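CAIP (Helicobacter cinaedi, PDB 5LBH) is a Dps-like mini-ferritin antigen that binds iron, probably storing it within a twelve-subunit shell, and promotes the differentiation of macrophages into foam cells. Local coordinates at residues A[15-26]-A[41-52]. Sequence-based numbering, arbitrary orientation.
Sequences ASVFYVKVHNFH and TQEIYEQFADVF. With FE (Fe (III) ion), chain V.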
ATOM      1  N   ALA A  15      13.426 -30.241  12.584  1.00 31.10           N
ATOM      2  CA  ALA A  15      12.559 -29.073  12.397  1.00 30.20           C
ATOM      3  C   ALA A  15      11.099 -29.428  12.646  1.00 32.24           C
ATOM      4  O   ALA A  15      10.370 -28.662  13.288  1.00 30.95           O
ATOM      5  CB  ALA A  15      12.715 -28.464  11.004  1.00 25.62           C
ATOM      6  N   SER A  16      10.643 -30.580  12.141  1.00 31.31           N
ATOM      7  CA  SER A  16       9.230 -30.908  12.320  1.00 36.78           C
ATOM      8  C   SER A  16       8.905 -31.177  13.784  1.00 33.73           C
ATOM      9  O   SER A  16       7.813 -30.836  14.241  1.00 37.56           O
ATOM     10  CB  SER A  16       8.803 -32.094  11.438  1.00 32.50           C
ATOM     11  OG  SER A  16       9.349 -33.327  11.854  1.00 44.57           O
ATOM     12  N   VAL A  17       9.836 -31.765  14.537  1.00 36.02           N
ATOM     13  CA  VAL A  17       9.596 -31.979  15.963  1.00 33.00           C
ATOM     14  C   VAL A  17       9.647 -30.658  16.721  1.00 32.34           C
ATOM     15  O   VAL A  17       8.803 -30.390  17.577  1.00 30.88           O
ATOM     16  CB  VAL A  17      10.595 -33.010  16.519  1.00 38.78           C
ATOM     17  CG1 VAL A  17      10.504 -33.096  18.045  1.00 37.38           C
ATOM     18  CG2 VAL A  17      10.331 -34.382  15.870  1.00 32.73           C
ATOM     19  N   PHE A  18      10.623 -29.803  16.404  1.00 38.40           N
ATOM     20  CA  PHE A  18      10.721 -28.501  17.059  1.00 32.20           C
ATOM     21  C   PHE A  18       9.497 -27.649  16.747  1.00 35.68           C
ATOM     22  O   PHE A  18       8.990 -26.918  17.616  1.00 31.43           O
ATOM     23  CB  PHE A  18      11.996 -27.795  16.601  1.00 26.17           C
ATOM     24  CG  PHE A  18      12.339 -26.582  17.406  1.00 30.16           C
ATOM     25  CD1 PHE A  18      12.375 -25.322  16.823  1.00 30.83           C
ATOM     26  CD2 PHE A  18      12.636 -26.700  18.759  1.00 31.16           C
ATOM     27  CE1 PHE A  18      12.697 -24.198  17.582  1.00 27.31           C
ATOM     28  CE2 PHE A  18      12.953 -25.578  19.519  1.00 31.38           C
ATOM     29  CZ  PHE A  18      12.985 -24.326  18.932  1.00 24.39           C
ATOM     30  N   TYR A  19       8.997 -27.756  15.512  1.00 28.99           N
ATOM     31  CA  TYR A  19       7.798 -27.033  15.117  1.00 28.26           C
ATOM     32  C   TYR A  19       6.644 -27.301  16.082  1.00 31.93           C
ATOM     33  O   TYR A  19       5.969 -26.368  16.538  1.00 34.12           O
ATOM     34  CB  TYR A  19       7.440 -27.433  13.686  1.00 26.80           C
ATOM     35  CG  TYR A  19       6.166 -26.858  13.142  1.00 28.30           C
ATOM     36  CD1 TYR A  19       5.035 -27.652  13.010  1.00 25.19           C
ATOM     37  CD2 TYR A  19       6.099 -25.529  12.707  1.00 32.57           C
ATOM     38  CE1 TYR A  19       3.879 -27.150  12.499  1.00 31.59           C
ATOM     39  CE2 TYR A  19       4.923 -25.008  12.187  1.00 30.26           C
ATOM     40  CZ  TYR A  19       3.817 -25.827  12.092  1.00 34.16           C
ATOM     41  OH  TYR A  19       2.639 -25.352  11.582  1.00 31.61           O
ATOM     42  N   VAL A  20       6.426 -28.571  16.433  1.00 30.44           N
ATOM     43  CA  VAL A  20       5.327 -28.907  17.332  1.00 34.49           C
ATOM     44  C   VAL A  20       5.672 -28.538  18.771  1.00 31.95           C
ATOM     45  O   VAL A  20       4.821 -28.029  19.506  1.00 28.36           O
ATOM     46  CB  VAL A  20       4.942 -30.395  17.190  1.00 35.69           C
ATOM     47  CG1 VAL A  20       3.988 -30.800  18.287  1.00 28.97           C
ATOM     48  CG2 VAL A  20       4.272 -30.640  15.843  1.00 33.03           C
ATOM     49  N   LYS A  21       6.914 -28.772  19.197  1.00 27.24           N
ATOM     50  CA  LYS A  21       7.300 -28.377  20.547  1.00 30.20           C
ATOM     51  C   LYS A  21       7.060 -26.885  20.788  1.00 32.89           C
ATOM     52  O   LYS A  21       6.615 -26.482  21.873  1.00 32.27           O
ATOM     53  CB  LYS A  21       8.766 -28.698  20.806  1.00 29.60           C
ATOM     54  CG  LYS A  21       9.174 -28.335  22.206  1.00 31.01           C
ATOM     55  CD  LYS A  21      10.651 -28.491  22.442  1.00 35.79           C
ATOM     56  CE  LYS A  21      11.113 -29.913  22.534  1.00 37.30           C
ATOM     57  NZ  LYS A  21      12.589 -29.957  22.884  1.00 35.75           N
ATOM     58  N   VAL A  22       7.358 -26.048  19.794  1.00 28.77           N
ATOM     59  CA  VAL A  22       7.190 -24.612  19.983  1.00 29.45           C
ATOM     60  C   VAL A  22       5.704 -24.221  20.027  1.00 31.70           C
ATOM     61  O   VAL A  22       5.336 -23.289  20.746  1.00 30.15           O
ATOM     62  CB  VAL A  22       7.990 -23.856  18.899  1.00 29.40           C
ATOM     63  CG1 VAL A  22       7.739 -22.344  18.957  1.00 26.82           C
ATOM     64  CG2 VAL A  22       9.468 -24.154  19.045  1.00 27.17           C
ATOM     65  N   HIS A  23       4.819 -24.933  19.310  1.00 26.85           N
ATOM     66  CA  HIS A  23       3.384 -24.695  19.494  1.00 32.13           C
ATOM     67  C   HIS A  23       2.984 -24.942  20.953  1.00 33.33           C
ATOM     68  O   HIS A  23       2.180 -24.203  21.533  1.00 30.74           O
ATOM     69  CB  HIS A  23       2.575 -25.599  18.560  1.00 28.87           C
ATOM     70  CG  HIS A  23       2.379 -25.042  17.182  1.00 39.17           C
ATOM     71  ND1 HIS A  23       3.303 -25.220  16.171  1.00 40.10           N
ATOM     72  CD2 HIS A  23       1.341 -24.370  16.625  1.00 35.74           C
ATOM     73  CE1 HIS A  23       2.859 -24.652  15.062  1.00 31.11           C
ATOM     74  NE2 HIS A  23       1.671 -24.134  15.310  1.00 37.07           N
ATOM     75  N   ASN A  24       3.573 -25.962  21.571  1.00 29.65           N
ATOM     76  CA  ASN A  24       3.310 -26.252  22.972  1.00 29.83           C
ATOM     77  C   ASN A  24       3.778 -25.105  23.875  1.00 33.13           C
ATOM     78  O   ASN A  24       3.031 -24.654  24.751  1.00 32.56           O
ATOM     79  CB  ASN A  24       3.975 -27.591  23.302  1.00 34.68           C
ATOM     80  CG  ASN A  24       3.831 -27.999  24.736  1.00 30.66           C
ATOM     81  OD1 ASN A  24       3.048 -27.439  25.486  1.00 30.20           O
ATOM     82  ND2 ASN A  24       4.569 -29.039  25.114  1.00 35.22           N
ATOM     83  N   PHE A  25       4.996 -24.591  23.661  1.00 31.45           N
ATOM     84  CA  PHE A  25       5.414 -23.386  24.388  1.00 34.68           C
ATOM     85  C   PHE A  25       4.460 -22.222  24.130  1.00 37.21           C
ATOM     86  O   PHE A  25       4.119 -21.457  25.044  1.00 36.50           O
ATOM     87  CB  PHE A  25       6.833 -22.977  23.979  1.00 33.08           C
ATOM     88  CG  PHE A  25       7.883 -23.995  24.308  1.00 33.04           C
ATOM     89  CD1 PHE A  25       7.693 -24.899  25.340  1.00 30.83           C
ATOM     90  CD2 PHE A  25       9.065 -24.041  23.588  1.00 28.30           C
ATOM     91  CE1 PHE A  25       8.665 -25.838  25.646  1.00 30.77           C
ATOM     92  CE2 PHE A  25      10.046 -24.967  23.890  1.00 36.34           C
ATOM     93  CZ  PHE A  25       9.847 -25.873  24.924  1.00 35.81           C
ATOM     94  N   HIS A  26       4.030 -22.077  22.879  1.00 35.86           N
ATOM     95  CA  HIS A  26       3.150 -20.992  22.474  1.00 32.11           C
ATOM     96  C   HIS A  26       1.809 -21.053  23.202  1.00 34.88           C
ATOM     97  O   HIS A  26       1.257 -20.017  23.584  1.00 36.89           O
ATOM     98  CB  HIS A  26       2.981 -21.069  20.959  1.00 30.39           C
ATOM     99  CG  HIS A  26       2.003 -20.097  20.391  1.00 39.20           C
ATOM    100  ND1 HIS A  26       2.231 -18.736  20.349  1.00 37.66           N
ATOM    101  CD2 HIS A  26       0.806 -20.298  19.790  1.00 39.80           C
ATOM    102  CE1 HIS A  26       1.207 -18.142  19.764  1.00 36.58           C
ATOM    103  NE2 HIS A  26       0.331 -19.066  19.415  1.00 40.71           N
ATOM    104  N   THR A  41       7.136 -17.119  20.286  1.00 37.56           N
ATOM    105  CA  THR A  41       7.033 -18.520  19.898  1.00 38.71           C
ATOM    106  C   THR A  41       6.280 -18.673  18.575  1.00 37.53           C
ATOM    107  O   THR A  41       6.559 -19.599  17.799  1.00 35.42           O
ATOM    108  CB  THR A  41       6.344 -19.346  20.991  1.00 34.03           C
ATOM    109  OG1 THR A  41       5.073 -18.773  21.293  1.00 39.96           O
ATOM    110  CG2 THR A  41       7.184 -19.385  22.251  1.00 33.89           C
ATOM    111  N   GLN A  42       5.314 -17.796  18.297  1.00 37.69           N
ATOM    112  CA  GLN A  42       4.604 -17.946  17.032  1.00 43.01           C
ATOM    113  C   GLN A  42       5.517 -17.597  15.856  1.00 41.02           C
ATOM    114  O   GLN A  42       5.513 -18.281  14.826  1.00 41.84           O
ATOM    115  CB  GLN A  42       3.358 -17.079  16.987  1.00 39.28           C
ATOM    116  CG  GLN A  42       2.636 -17.292  15.670  1.00 48.46           C
ATOM    117  CD  GLN A  42       1.570 -16.270  15.375  1.00 50.57           C
ATOM    118  OE1 GLN A  42       1.822 -15.308  14.660  1.00 59.03           O
ATOM    119  NE2 GLN A  42       0.381 -16.449  15.956  1.00 48.15           N
ATOM    120  N   GLU A  43       6.321 -16.549  16.004  1.00 35.06           N
ATOM    121  CA  GLU A  43       7.305 -16.215  14.984  1.00 40.98           C
ATOM    122  C   GLU A  43       8.320 -17.338  14.780  1.00 36.53           C
ATOM    123  O   GLU A  43       8.746 -17.600  13.648  1.00 37.57           O
ATOM    124  CB  GLU A  43       8.010 -14.918  15.366  1.00 40.63           C
ATOM    125  CG  GLU A  43       7.087 -13.733  15.349  1.00 43.11           C
ATOM    126  CD  GLU A  43       7.794 -12.465  15.760  1.00 58.89           C
ATOM    127  OE1 GLU A  43       7.399 -11.379  15.273  1.00 62.87           O
ATOM    128  OE2 GLU A  43       8.751 -12.558  16.569  1.00 55.37           O
ATOM    129  N   ILE A  44       8.716 -18.013  15.862  1.00 35.25           N
ATOM    130  CA  ILE A  44       9.711 -19.076  15.761  1.00 31.93           C
ATOM    131  C   ILE A  44       9.152 -20.289  15.022  1.00 33.11           C
ATOM    132  O   ILE A  44       9.820 -20.866  14.159  1.00 37.46           O
ATOM    133  CB  ILE A  44      10.238 -19.452  17.151  1.00 33.30           C
ATOM    134  CG1 ILE A  44      11.032 -18.289  17.762  1.00 33.91           C
ATOM    135  CG2 ILE A  44      11.016 -20.763  17.101  1.00 27.03           C
ATOM    136  CD1 ILE A  44      11.559 -18.594  19.170  1.00 34.18           C
ATOM    137  N   TYR A  45       7.940 -20.730  15.355  1.00 33.86           N
ATOM    138  CA  TYR A  45       7.497 -21.925  14.650  1.00 36.49           C
ATOM    139  C   TYR A  45       7.175 -21.638  13.186  1.00 34.01           C
ATOM    140  O   TYR A  45       7.264 -22.554  12.366  1.00 34.27           O
ATOM    141  CB  TYR A  45       6.324 -22.618  15.379  1.00 29.04           C
ATOM    142  CG  TYR A  45       4.954 -21.947  15.476  1.00 36.78           C
ATOM    143  CD1 TYR A  45       4.185 -21.660  14.336  1.00 39.98           C
ATOM    144  CD2 TYR A  45       4.378 -21.687  16.729  1.00 36.66           C
ATOM    145  CE1 TYR A  45       2.903 -21.073  14.442  1.00 33.31           C
ATOM    146  CE2 TYR A  45       3.110 -21.124  16.846  1.00 36.22           C
ATOM    147  CZ  TYR A  45       2.379 -20.814  15.701  1.00 39.44           C
ATOM    148  OH  TYR A  45       1.125 -20.263  15.837  1.00 39.23           O
ATOM    149  N   GLU A  46       6.866 -20.389  12.829  1.00 31.97           N
ATOM    150  CA  GLU A  46       6.667 -20.062  11.420  1.00 38.77           C
ATOM    151  C   GLU A  46       7.987 -20.058  10.662  1.00 38.12           C
ATOM    152  O   GLU A  46       8.029 -20.461   9.496  1.00 33.97           O
ATOM    153  CB  GLU A  46       5.971 -18.700  11.274  1.00 39.62           C
ATOM    154  CG  GLU A  46       4.472 -18.721  11.617  1.00 45.38           C
ATOM    155  CD  GLU A  46       3.834 -17.316  11.745  1.00 57.65           C
ATOM    156  OE1 GLU A  46       4.556 -16.288  11.670  1.00 54.30           O
ATOM    157  OE2 GLU A  46       2.600 -17.244  11.964  1.00 55.18           O
ATOM    158  N   GLN A  47       9.089 -19.692  11.328  1.00 38.41           N
ATOM    159  CA  GLN A  47      10.383 -19.717  10.661  1.00 37.74           C
ATOM    160  C   GLN A  47      10.884 -21.145  10.463  1.00 38.05           C
ATOM    161  O   GLN A  47      11.457 -21.454   9.410  1.00 37.14           O
ATOM    162  CB  GLN A  47      11.416 -18.919  11.472  1.00 40.08           C
ATOM    163  CG  GLN A  47      11.223 -17.412  11.449  1.00 51.97           C
ATOM    164  CD  GLN A  47      11.653 -16.789  10.117  1.00 68.28           C
ATOM    165  OE1 GLN A  47      10.823 -16.259   9.367  1.00 71.61           O
ATOM    166  NE2 GLN A  47      12.955 -16.842   9.823  1.00 68.75           N
ATOM    167  N   PHE A  48      10.598 -22.045  11.412  1.00 34.52           N
ATOM    168  CA  PHE A  48      10.974 -23.442  11.253  1.00 35.67           C
ATOM    169  C   PHE A  48      10.035 -24.203  10.330  1.00 32.67           C
ATOM    170  O   PHE A  48      10.447 -25.223   9.776  1.00 32.59           O
ATOM    171  CB  PHE A  48      11.091 -24.124  12.620  1.00 36.91           C
ATOM    172  CG  PHE A  48      12.444 -23.927  13.251  1.00 38.54           C
ATOM    173  CD1 PHE A  48      12.730 -22.775  13.981  1.00 38.34           C
ATOM    174  CD2 PHE A  48      13.450 -24.860  13.054  1.00 33.07           C
ATOM    175  CE1 PHE A  48      13.986 -22.578  14.532  1.00 35.88           C
ATOM    176  CE2 PHE A  48      14.710 -24.678  13.610  1.00 32.62           C
ATOM    177  CZ  PHE A  48      14.978 -23.536  14.347  1.00 37.07           C
ATOM    178  N   ALA A  49       8.798 -23.735  10.140  1.00 31.60           N
ATOM    179  CA  ALA A  49       8.020 -24.243   9.018  1.00 32.09           C
ATOM    180  C   ALA A  49       8.728 -23.957   7.704  1.00 36.12           C
ATOM    181  O   ALA A  49       8.655 -24.765   6.772  1.00 29.80           O
ATOM    182  CB  ALA A  49       6.617 -23.644   9.006  1.00 29.67           C
ATOM    183  N   ASP A  50       9.475 -22.845   7.635  1.00 40.80           N
ATOM    184  CA  ASP A  50      10.141 -22.487   6.392  1.00 35.87           C
ATOM    185  C   ASP A  50      11.394 -23.308   6.150  1.00 33.33           C
ATOM    186  O   ASP A  50      11.575 -23.816   5.039  1.00 31.31           O
ATOM    187  CB  ASP A  50      10.502 -21.007   6.407  1.00 43.35           C
ATOM    188  CG  ASP A  50       9.325 -20.115   6.064  1.00 47.58           C
ATOM    189  OD1 ASP A  50       8.340 -20.615   5.466  1.00 53.56           O
ATOM    190  OD2 ASP A  50       9.394 -18.909   6.386  1.00 45.54           O
ATOM    191  N   VAL A  51      12.212 -23.539   7.186  1.00 36.55           N
ATOM    192  CA  VAL A  51      13.349 -24.453   7.031  1.00 38.13           C
ATOM    193  C   VAL A  51      12.864 -25.853   6.676  1.00 33.41           C
ATOM    194  O   VAL A  51      13.449 -26.523   5.823  1.00 29.75           O
ATOM    195  CB  VAL A  51      14.262 -24.474   8.280  1.00 36.48           C
ATOM    196  CG1 VAL A  51      14.587 -23.117   8.747  1.00 33.33           C
ATOM    197  CG2 VAL A  51      13.716 -25.311   9.381  1.00 41.03           C
ATOM    198  N   PHE A  52      11.764 -26.298   7.290  1.00 34.38           N
ATOM    199  CA  PHE A  52      11.233 -27.622   6.990  1.00 36.64           C
ATOM    200  C   PHE A  52      10.998 -27.784   5.491  1.00 38.23           C
ATOM    201  O   PHE A  52      11.381 -28.795   4.890  1.00 38.91           O
ATOM    202  CB  PHE A  52       9.944 -27.846   7.779  1.00 32.81           C
ATOM    203  CG  PHE A  52       9.288 -29.170   7.516  1.00 36.52           C
ATOM    204  CD1 PHE A  52       9.838 -30.347   8.031  1.00 36.02           C
ATOM    205  CD2 PHE A  52       8.104 -29.243   6.794  1.00 35.68           C
ATOM    206  CE1 PHE A  52       9.224 -31.579   7.822  1.00 34.20           C
ATOM    207  CE2 PHE A  52       7.481 -30.474   6.568  1.00 36.18           C
ATOM    208  CZ  PHE A  52       8.042 -31.643   7.085  1.00 37.19           C
TER
HETATM  209 FE    FE V 201      -1.834 -19.065  18.356  1.00 66.80          FE
HETATM  210  O   HOH W   1      -2.888 -16.711  18.421  1.00 38.73           O
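Segments 15-26 and 41-52, parts of helices 4-28 and 34-61, run antiparallel at 168°, their axes 8.9 Å apart at closest approach, with Ala15 facing Phe52, Tyr19 facing Tyr45 and His26 facing Thr41. Tyr45 fills the middle as a knob among Tyr19, Val22, His23 and His26. Its CG, lying between the backbone N and carbonyl carbon (chi1 67°), turns the phenol flat against the His23 imidazole, in a face-to-face stack with centroids 3.6 Å apart. That imidazole is fixed in rotation by a nearly straight bond from ND1 to the carbonyl O of Tyr19, one turn earlier (2.9 Å, 171°). Tyr45 also presents its edge to the face of His26. Beside them, the slim, branched Val22 places CG1 against Tyr45 CB.

Farther along, the edge of Phe18 meets the face of Phe48 (centroids 4.8 Å apart), and Ile44 CG2 touches Phe18 CE1. Small Ala15 allows close approach, its CB 3.7 Å from Val51 CG2. At the other end, Thr41 OG1 lies 3.0 Å from His26 ND1 and is hydrogen-bonded chiefly to the carbonyl oxygen of His38. His26 NE2 binds iron(III) at 2.4 Å, along with a water and Asp53 and Glu57 of a second subunit. This antiparallel pair belongs to the ferritin-like four-helix bundle, and the iron site shared between two subunits is consistent with the ferroxidase centre of Dps proteins.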